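Local structure of ESX-1 secretion-associated protein EspB (Mycobacterium marinum, 7P0Z) at residues Q13-N18 / R173-W178; T29-V34 / D156-F161; Q216-A221 / S263-K268. The protein is secreted through the mycobacterial ESX-1 system and assembles with six further copies of itself into a heptamer, probably a channel-like structure. All blocks are in the same frame, centred on the assembly; numbering follows the deposited sequence.

The three contacts are strung along an elongated, mainly helical chain without strands. Contacts 1 and 3 lie on opposite sides of its centre, about 53 Å apart between centres, and contact 2 about 32 Å from the first and 24 Å from the last. Along the sequence, contact 2 is nested within the loop closed by contact 1, and contact 3 follows both. Contacts 1 and 2 join the N-terminal PE region to the PPE region, through helix 13-23 and the loop after it. Contact 3 lies within the PPE region, between helices 181-224 and 244-268. The two regions are therefore bound at separate points, while residues of all three contacts meet neighbouring subunits, contact 3 two of them.

Contact 1: Q13-N18 / R173-W178; sequences QQEILN and RIFENW
Ile16 places CD1 over the centre of one face of the Trp178 indole, 3.5 Å from the centroid of the five-membered ring and 15° off its normal, a CH-pi contact. At the edge of that indole, in its plane, stands Phe175 CZ. Phe175 in turn receives Trp178 CE3 over one of its own faces, 3.6 Å above the plane and toward the rim, so the indole is flanked by the methyl on one face and by the phenyl at its edge.

Beside this apolar group, Glu15 reaches across with CG anti to its backbone N (chi1 -173°) and the chain extended beyond. Its OE2 accepts a hydrogen bond from Asn177 N at 2.9 Å, on the syn side but tilted out of the carboxylate plane, and the N-H...O angle of 169° makes this a nearly straight bond. Glu176 N adds a second, weak bond to Glu15 OE2 at 3.2 Å. The other oxygen, Glu15 OE1, rests 3.4 Å from Phe175 CB. Because Glu176 OE1 comes within 3.8 Å of Glu15 OE2, the two carboxylates probably repel each other, an effect that the two backbone N-H groups would partly offset, mainly through Asn177 N.

Trp178 opens the WxG motif characteristic of this family, and its NE1 is hydrogen-bonded to Tyr83 OH; in relatives WxG and a YxxxD/E motif are thought to form a composite secretion signal. The contact brings helix 13-23 onto the loop between helices 149-166 and 181-224. Helix 42-81 packs on it through Leu76, Ala79 and Ala80, and helix 181-224 through Ala183 and Met190.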
# COMPACT_ATOMS: atom_id res chain seq x y z
N GLN A 13 -22.24 43.31 -20.64
CA GLN A 13 -21.88 42.55 -21.82
C GLN A 13 -20.45 42.78 -22.24
O GLN A 13 -19.81 41.88 -22.80
CB GLN A 13 -22.80 42.93 -22.97
CG GLN A 13 -24.18 42.46 -22.80
CD GLN A 13 -24.96 42.63 -24.05
OE1 GLN A 13 -26.02 43.22 -24.05
NE2 GLN A 13 -24.41 42.15 -25.15
N GLN A 14 -19.93 43.98 -22.03
CA GLN A 14 -18.59 44.27 -22.50
C GLN A 14 -17.56 43.44 -21.75
O GLN A 14 -16.56 43.01 -22.34
CB GLN A 14 -18.29 45.76 -22.37
CG GLN A 14 -17.15 46.23 -23.24
CD GLN A 14 -17.25 45.76 -24.66
OE1 GLN A 14 -18.30 45.83 -25.29
NE2 GLN A 14 -16.15 45.29 -25.19
N GLU A 15 -17.78 43.20 -20.46
CA GLU A 15 -16.90 42.31 -19.73
C GLU A 15 -16.89 40.92 -20.35
O GLU A 15 -15.83 40.32 -20.53
CB GLU A 15 -17.31 42.22 -18.27
CG GLU A 15 -16.31 41.44 -17.44
CD GLU A 15 -16.92 40.72 -16.27
OE1 GLU A 15 -17.57 39.69 -16.48
OE2 GLU A 15 -16.72 41.16 -15.13
N ILE A 16 -18.06 40.41 -20.70
CA ILE A 16 -18.12 39.08 -21.28
C ILE A 16 -17.41 39.04 -22.62
O ILE A 16 -16.68 38.10 -22.92
CB ILE A 16 -19.58 38.61 -21.39
CG1 ILE A 16 -20.30 38.84 -20.07
CG2 ILE A 16 -19.66 37.16 -21.76
CD1 ILE A 16 -21.71 38.41 -20.09
N LEU A 17 -17.62 40.05 -23.46
CA LEU A 17 -16.96 40.03 -24.76
C LEU A 17 -15.45 40.13 -24.62
O LEU A 17 -14.70 39.45 -25.34
CB LEU A 17 -17.49 41.16 -25.64
CG LEU A 17 -18.95 40.98 -26.01
CD1 LEU A 17 -19.49 42.23 -26.61
CD2 LEU A 17 -19.12 39.83 -26.96
N ASN A 18 -14.97 40.96 -23.70
CA ASN A 18 -13.54 41.04 -23.48
C ASN A 18 -12.98 39.72 -23.00
O ASN A 18 -11.91 39.30 -23.43
CB ASN A 18 -13.23 42.15 -22.49
CG ASN A 18 -13.39 43.51 -23.08
OD1 ASN A 18 -13.42 43.68 -24.29
ND2 ASN A 18 -13.49 44.50 -22.23
N ARG A 173 -10.10 32.94 -15.07
CA ARG A 173 -10.59 33.43 -13.80
C ARG A 173 -12.10 33.67 -13.85
O ARG A 173 -12.70 33.81 -14.91
CB ARG A 173 -9.88 34.72 -13.42
CG ARG A 173 -10.26 35.86 -14.27
CD ARG A 173 -9.38 37.01 -14.02
NE ARG A 173 -9.72 38.11 -14.89
CZ ARG A 173 -9.30 38.22 -16.14
NH1 ARG A 173 -8.55 37.28 -16.66
NH2 ARG A 173 -9.65 39.25 -16.87
N ILE A 174 -12.70 33.70 -12.66
CA ILE A 174 -14.11 34.01 -12.52
C ILE A 174 -14.40 35.43 -12.99
O ILE A 174 -13.51 36.27 -13.12
CB ILE A 174 -14.52 33.83 -11.06
CG1 ILE A 174 -13.71 34.79 -10.20
CG2 ILE A 174 -14.33 32.41 -10.61
CD1 ILE A 174 -14.14 34.81 -8.81
N PHE A 175 -15.67 35.70 -13.22
CA PHE A 175 -16.09 37.01 -13.68
C PHE A 175 -16.29 37.94 -12.50
O PHE A 175 -16.66 37.53 -11.42
CB PHE A 175 -17.38 36.90 -14.47
CG PHE A 175 -17.29 35.97 -15.62
CD1 PHE A 175 -16.63 36.34 -16.77
CD2 PHE A 175 -17.87 34.73 -15.56
CE1 PHE A 175 -16.55 35.48 -17.83
CE2 PHE A 175 -17.80 33.87 -16.62
CZ PHE A 175 -17.14 34.25 -17.76
N GLU A 176 -16.03 39.22 -12.74
CA GLU A 176 -16.36 40.22 -11.73
C GLU A 176 -17.86 40.48 -11.67
O GLU A 176 -18.50 40.22 -10.66
CB GLU A 176 -15.64 41.52 -12.02
CG GLU A 176 -14.18 41.42 -12.01
CD GLU A 176 -13.53 42.66 -12.55
OE1 GLU A 176 -14.14 43.31 -13.42
OE2 GLU A 176 -12.43 43.01 -12.10
N ASN A 177 -18.43 40.97 -12.76
CA ASN A 177 -19.76 41.54 -12.74
C ASN A 177 -20.81 40.66 -13.39
O ASN A 177 -21.92 41.13 -13.60
CB ASN A 177 -19.76 42.90 -13.41
CG ASN A 177 -18.73 43.79 -12.86
OD1 ASN A 177 -18.71 44.06 -11.67
ND2 ASN A 177 -17.84 44.25 -13.71
N TRP A 178 -20.51 39.43 -13.73
CA TRP A 178 -21.49 38.60 -14.39
C TRP A 178 -21.95 37.51 -13.44
O TRP A 178 -21.14 36.92 -12.73
CB TRP A 178 -20.94 37.99 -15.66
CG TRP A 178 -21.99 37.38 -16.47
CD1 TRP A 178 -23.30 37.72 -16.48
CD2 TRP A 178 -21.85 36.28 -17.35
NE1 TRP A 178 -23.99 36.91 -17.33
CE2 TRP A 178 -23.12 36.02 -17.88
CE3 TRP A 178 -20.77 35.50 -17.76
CZ2 TRP A 178 -23.34 35.01 -18.79
CZ3 TRP A 178 -20.99 34.50 -18.65
CH2 TRP A 178 -22.27 34.26 -19.17

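Contact 2: T29-V34 / D156-F161; sequences TPPTDV and DGWNNF
Pro31 gives its carbonyl O to Arg59 NH1, a hydrogen bond to helix 42-81 made by the same residue whose ring packs on Trp158. Between segments 29-34 and 156-161 themselves the evidence is for apolar and CH-pi contact. Pro31 CD stands 3.5 Å from the centroid of the Trp158 six-membered ring and only 3° off the normal, and Pro31 CG comes within 3.5 Å of Trp158 CE2, so one edge of the pyrrolidine spans the indole face. Gly157 has no side chain at this point, and Pro31 CG reaches its backbone C at 3.6 Å.

One residue earlier, Pro30 lies alongside Phe161. Its CA is 3.8 Å from the phenyl centroid, 27° off the normal and displaced toward the rim, while Pro30 CB touches Phe161 CE1 at 3.9 Å. Phe161 points toward the loop with CG anti to its backbone N (chi1 -167°).

Two successive prolines in an extended, polyproline-II-like backbone thus meet two aromatic rings one helical turn apart. Proline C-H groups next to the ring nitrogen are somewhat polarised, so part of the attraction is probably electrostatic, added to dispersion and shape fit.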
# COMPACT_ATOMS: atom_id res chain seq x y z
N THR A 29 3.66 29.07 -27.79
CA THR A 29 3.93 28.08 -28.81
C THR A 29 4.83 27.00 -28.25
O THR A 29 5.86 27.31 -27.65
CB THR A 29 4.58 28.71 -30.02
OG1 THR A 29 3.95 29.95 -30.29
CG2 THR A 29 4.40 27.83 -31.19
N PRO A 30 4.48 25.73 -28.39
CA PRO A 30 5.33 24.66 -27.89
C PRO A 30 6.61 24.55 -28.70
O PRO A 30 6.66 24.99 -29.85
CB PRO A 30 4.45 23.42 -28.05
CG PRO A 30 3.52 23.77 -29.12
CD PRO A 30 3.25 25.22 -29.01
N PRO A 31 7.66 23.97 -28.13
CA PRO A 31 8.90 23.79 -28.90
C PRO A 31 8.71 22.78 -30.01
O PRO A 31 7.87 21.89 -29.93
CB PRO A 31 9.89 23.28 -27.86
CG PRO A 31 9.11 22.96 -26.65
CD PRO A 31 7.67 23.21 -26.88
N THR A 32 9.51 22.92 -31.05
CA THR A 32 9.43 22.01 -32.17
C THR A 32 10.73 21.30 -32.46
O THR A 32 10.82 20.62 -33.48
CB THR A 32 8.99 22.74 -33.44
OG1 THR A 32 9.92 23.78 -33.74
CG2 THR A 32 7.65 23.34 -33.25
N ASP A 33 11.74 21.43 -31.62
CA ASP A 33 13.01 20.83 -31.96
C ASP A 33 12.98 19.33 -31.70
O ASP A 33 12.28 18.85 -30.82
CB ASP A 33 14.12 21.47 -31.15
CG ASP A 33 14.03 21.14 -29.72
OD1 ASP A 33 13.06 21.58 -29.09
OD2 ASP A 33 14.91 20.43 -29.22
N VAL A 34 13.75 18.60 -32.48
CA VAL A 34 13.71 17.14 -32.48
C VAL A 34 14.93 16.64 -31.73
O VAL A 34 16.06 16.94 -32.14
CB VAL A 34 13.66 16.58 -33.90
CG1 VAL A 34 13.81 15.11 -33.84
CG2 VAL A 34 12.38 16.94 -34.53
N ASP A 156 15.07 22.06 -22.04
CA ASP A 156 14.90 23.47 -21.73
C ASP A 156 13.66 24.02 -22.40
O ASP A 156 12.87 24.73 -21.78
CB ASP A 156 16.12 24.27 -22.18
CG ASP A 156 17.30 24.03 -21.31
OD1 ASP A 156 17.12 23.52 -20.19
OD2 ASP A 156 18.43 24.36 -21.74
N GLY A 157 13.48 23.70 -23.68
CA GLY A 157 12.30 24.17 -24.37
C GLY A 157 11.03 23.70 -23.71
O GLY A 157 10.09 24.47 -23.53
N TRP A 158 10.99 22.44 -23.32
CA TRP A 158 9.75 21.95 -22.74
C TRP A 158 9.52 22.46 -21.32
O TRP A 158 8.38 22.65 -20.92
CB TRP A 158 9.70 20.43 -22.82
CG TRP A 158 9.31 20.01 -24.18
CD1 TRP A 158 10.12 19.50 -25.13
CD2 TRP A 158 8.02 20.11 -24.76
NE1 TRP A 158 9.42 19.26 -26.27
CE2 TRP A 158 8.12 19.62 -26.07
CE3 TRP A 158 6.79 20.56 -24.30
CZ2 TRP A 158 7.04 19.58 -26.92
CZ3 TRP A 158 5.72 20.51 -25.14
CH2 TRP A 158 5.85 20.02 -26.44
N ASN A 159 10.58 22.70 -20.55
CA ASN A 159 10.39 23.36 -19.26
C ASN A 159 9.89 24.78 -19.42
O ASN A 159 9.02 25.23 -18.65
CB ASN A 159 11.68 23.35 -18.46
CG ASN A 159 11.70 22.31 -17.42
OD1 ASN A 159 10.73 22.14 -16.69
ND2 ASN A 159 12.80 21.60 -17.30
N ASN A 160 10.42 25.51 -20.39
CA ASN A 160 9.89 26.84 -20.65
C ASN A 160 8.42 26.77 -21.00
O ASN A 160 7.63 27.59 -20.54
CB ASN A 160 10.66 27.51 -21.77
CG ASN A 160 12.04 27.89 -21.36
OD1 ASN A 160 12.33 28.05 -20.19
ND2 ASN A 160 12.91 28.03 -22.34
N PHE A 161 8.04 25.79 -21.81
CA PHE A 161 6.64 25.66 -22.17
C PHE A 161 5.77 25.35 -20.96
O PHE A 161 4.68 25.90 -20.81
CB PHE A 161 6.45 24.60 -23.24
CG PHE A 161 5.11 24.64 -23.87
CD1 PHE A 161 4.73 25.73 -24.61
CD2 PHE A 161 4.20 23.64 -23.64
CE1 PHE A 161 3.48 25.79 -25.16
CE2 PHE A 161 2.95 23.70 -24.18
CZ PHE A 161 2.59 24.78 -24.94

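Contact 3: Q216-A221 / S263-K268; sequences QLQLWA and SEYNTK
Tyr265 fits against Leu217, Gln218 and Ala221 where helices 181-224 and 244-268 of the PPE region run side by side as an antiparallel pair. The axes of the two short segments are inclined at 173° and approach to 10.6 Å. Over one face of the phenol ring lies Leu217 CD2, offset toward the rim and 4.2 Å from the ring centroid. Ala221 CB approaches obliquely and touches Tyr265 CD2 at 3.5 Å. Leu217 CD2 also meets the base of Lys268, at CB, 4.2 Å away.

The hydroxyl is held by Gln218. Tyr265 OH donates to Gln218 OE1 at 2.5 Å, nearly along the C=O axis, with a C=O...O angle of 175°. That distance is shorter than usual and may partly reflect coordinate error, so nothing should be built on it. Amide and ring planes are perpendicular, and OE1 lies at the ring's edge, near its plane. A bend at chi2 (64°) carries Gln218 CD round toward the phenol.

In the next shell, Gln218 NE2 donates to Gln147 OE1 and, weakly, to Leu142 O, which supports the modelled flip of the amide. Ser39 and Leu41, in the loop that leads into helix 42-81, and Ala44 of that helix pack against Tyr265 as well. Farther out, Gln216 meets Ser263 of a second subunit and Ser263 meets Gln216 of a third, the same interface seen from its two sides, as expected when identical subunits repeat round an assembly of seven. At the margin of the pair, Trp220 crosses Glu264 at about a right angle, with its CH2 only 3.3 Å from Glu264 CG.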
# COMPACT_ATOMS: atom_id res chain seq x y z
N GLN A 216 21.54 12.77 -18.21
CA GLN A 216 22.32 12.32 -17.07
C GLN A 216 22.72 10.87 -17.21
O GLN A 216 23.79 10.47 -16.75
CB GLN A 216 21.55 12.53 -15.78
CG GLN A 216 21.33 13.96 -15.53
CD GLN A 216 22.60 14.75 -15.69
OE1 GLN A 216 22.76 15.50 -16.65
NE2 GLN A 216 23.52 14.58 -14.76
N LEU A 217 21.87 10.05 -17.82
CA LEU A 217 22.23 8.67 -18.07
C LEU A 217 23.43 8.58 -18.99
O LEU A 217 24.31 7.74 -18.79
CB LEU A 217 21.05 7.92 -18.67
CG LEU A 217 21.29 6.42 -18.84
CD1 LEU A 217 21.49 5.74 -17.49
CD2 LEU A 217 20.19 5.76 -19.63
N GLN A 218 23.46 9.41 -20.02
CA GLN A 218 24.61 9.40 -20.91
C GLN A 218 25.88 9.75 -20.17
O GLN A 218 26.91 9.10 -20.35
CB GLN A 218 24.38 10.37 -22.06
CG GLN A 218 25.49 10.37 -23.08
CD GLN A 218 25.62 9.04 -23.80
OE1 GLN A 218 24.68 8.27 -23.88
NE2 GLN A 218 26.79 8.78 -24.34
N LEU A 219 25.84 10.76 -19.31
CA LEU A 219 27.04 11.09 -18.54
C LEU A 219 27.44 9.95 -17.62
O LEU A 219 28.63 9.61 -17.51
CB LEU A 219 26.82 12.36 -17.74
CG LEU A 219 26.64 13.59 -18.61
CD1 LEU A 219 26.64 14.81 -17.76
CD2 LEU A 219 27.71 13.65 -19.65
N TRP A 220 26.48 9.36 -16.93
CA TRP A 220 26.78 8.30 -15.98
C TRP A 220 27.42 7.12 -16.68
O TRP A 220 28.39 6.52 -16.19
CB TRP A 220 25.50 7.88 -15.29
CG TRP A 220 25.63 6.70 -14.48
CD1 TRP A 220 25.94 6.65 -13.18
CD2 TRP A 220 25.45 5.36 -14.91
NE1 TRP A 220 25.97 5.36 -12.75
CE2 TRP A 220 25.68 4.54 -13.80
CE3 TRP A 220 25.13 4.77 -16.12
CZ2 TRP A 220 25.59 3.18 -13.86
CZ3 TRP A 220 25.04 3.42 -16.18
CH2 TRP A 220 25.28 2.63 -15.06
N ALA A 221 26.90 6.76 -17.85
CA ALA A 221 27.46 5.66 -18.59
C ALA A 221 28.83 6.00 -19.12
O ALA A 221 29.69 5.13 -19.23
CB ALA A 221 26.53 5.29 -19.74
N SER A 263 23.85 -3.05 -19.50
CA SER A 263 22.55 -3.52 -19.04
C SER A 263 21.81 -2.41 -18.30
O SER A 263 20.61 -2.21 -18.51
CB SER A 263 22.71 -4.73 -18.13
OG SER A 263 23.33 -4.36 -16.92
N GLU A 264 22.51 -1.70 -17.43
CA GLU A 264 21.92 -0.54 -16.77
C GLU A 264 21.38 0.44 -17.80
O GLU A 264 20.24 0.91 -17.70
CB GLU A 264 22.95 0.14 -15.91
CG GLU A 264 22.41 1.09 -14.90
CD GLU A 264 22.02 0.41 -13.64
OE1 GLU A 264 22.43 -0.75 -13.45
OE2 GLU A 264 21.34 1.03 -12.82
N TYR A 265 22.19 0.76 -18.79
CA TYR A 265 21.81 1.72 -19.81
C TYR A 265 20.57 1.27 -20.55
O TYR A 265 19.68 2.07 -20.83
CB TYR A 265 22.96 1.89 -20.79
CG TYR A 265 22.90 3.12 -21.63
CD1 TYR A 265 22.27 3.11 -22.85
CD2 TYR A 265 23.52 4.27 -21.22
CE1 TYR A 265 22.24 4.23 -23.64
CE2 TYR A 265 23.51 5.39 -22.00
CZ TYR A 265 22.88 5.37 -23.20
OH TYR A 265 22.87 6.50 -23.97
N ASN A 266 20.50 -0.01 -20.88
CA ASN A 266 19.40 -0.47 -21.70
C ASN A 266 18.11 -0.49 -20.92
O ASN A 266 17.05 -0.25 -21.48
CB ASN A 266 19.72 -1.84 -22.26
CG ASN A 266 20.71 -1.77 -23.36
OD1 ASN A 266 21.04 -0.69 -23.83
ND2 ASN A 266 21.22 -2.91 -23.77
N THR A 267 18.18 -0.77 -19.63
CA THR A 267 16.89 -0.79 -18.95
C THR A 267 16.44 0.61 -18.56
O THR A 267 15.26 0.92 -18.65
CB THR A 267 16.93 -1.69 -17.73
OG1 THR A 267 17.93 -1.23 -16.83
CG2 THR A 267 17.27 -3.07 -18.18
N LYS A 268 17.35 1.47 -18.13
CA LYS A 268 16.91 2.78 -17.72
C LYS A 268 16.56 3.67 -18.89
O LYS A 268 15.82 4.63 -18.71
CB LYS A 268 17.97 3.45 -16.87
CG LYS A 268 18.09 2.85 -15.53
CD LYS A 268 18.90 3.71 -14.64
CE LYS A 268 19.04 3.04 -13.33
NZ LYS A 268 17.73 2.84 -12.71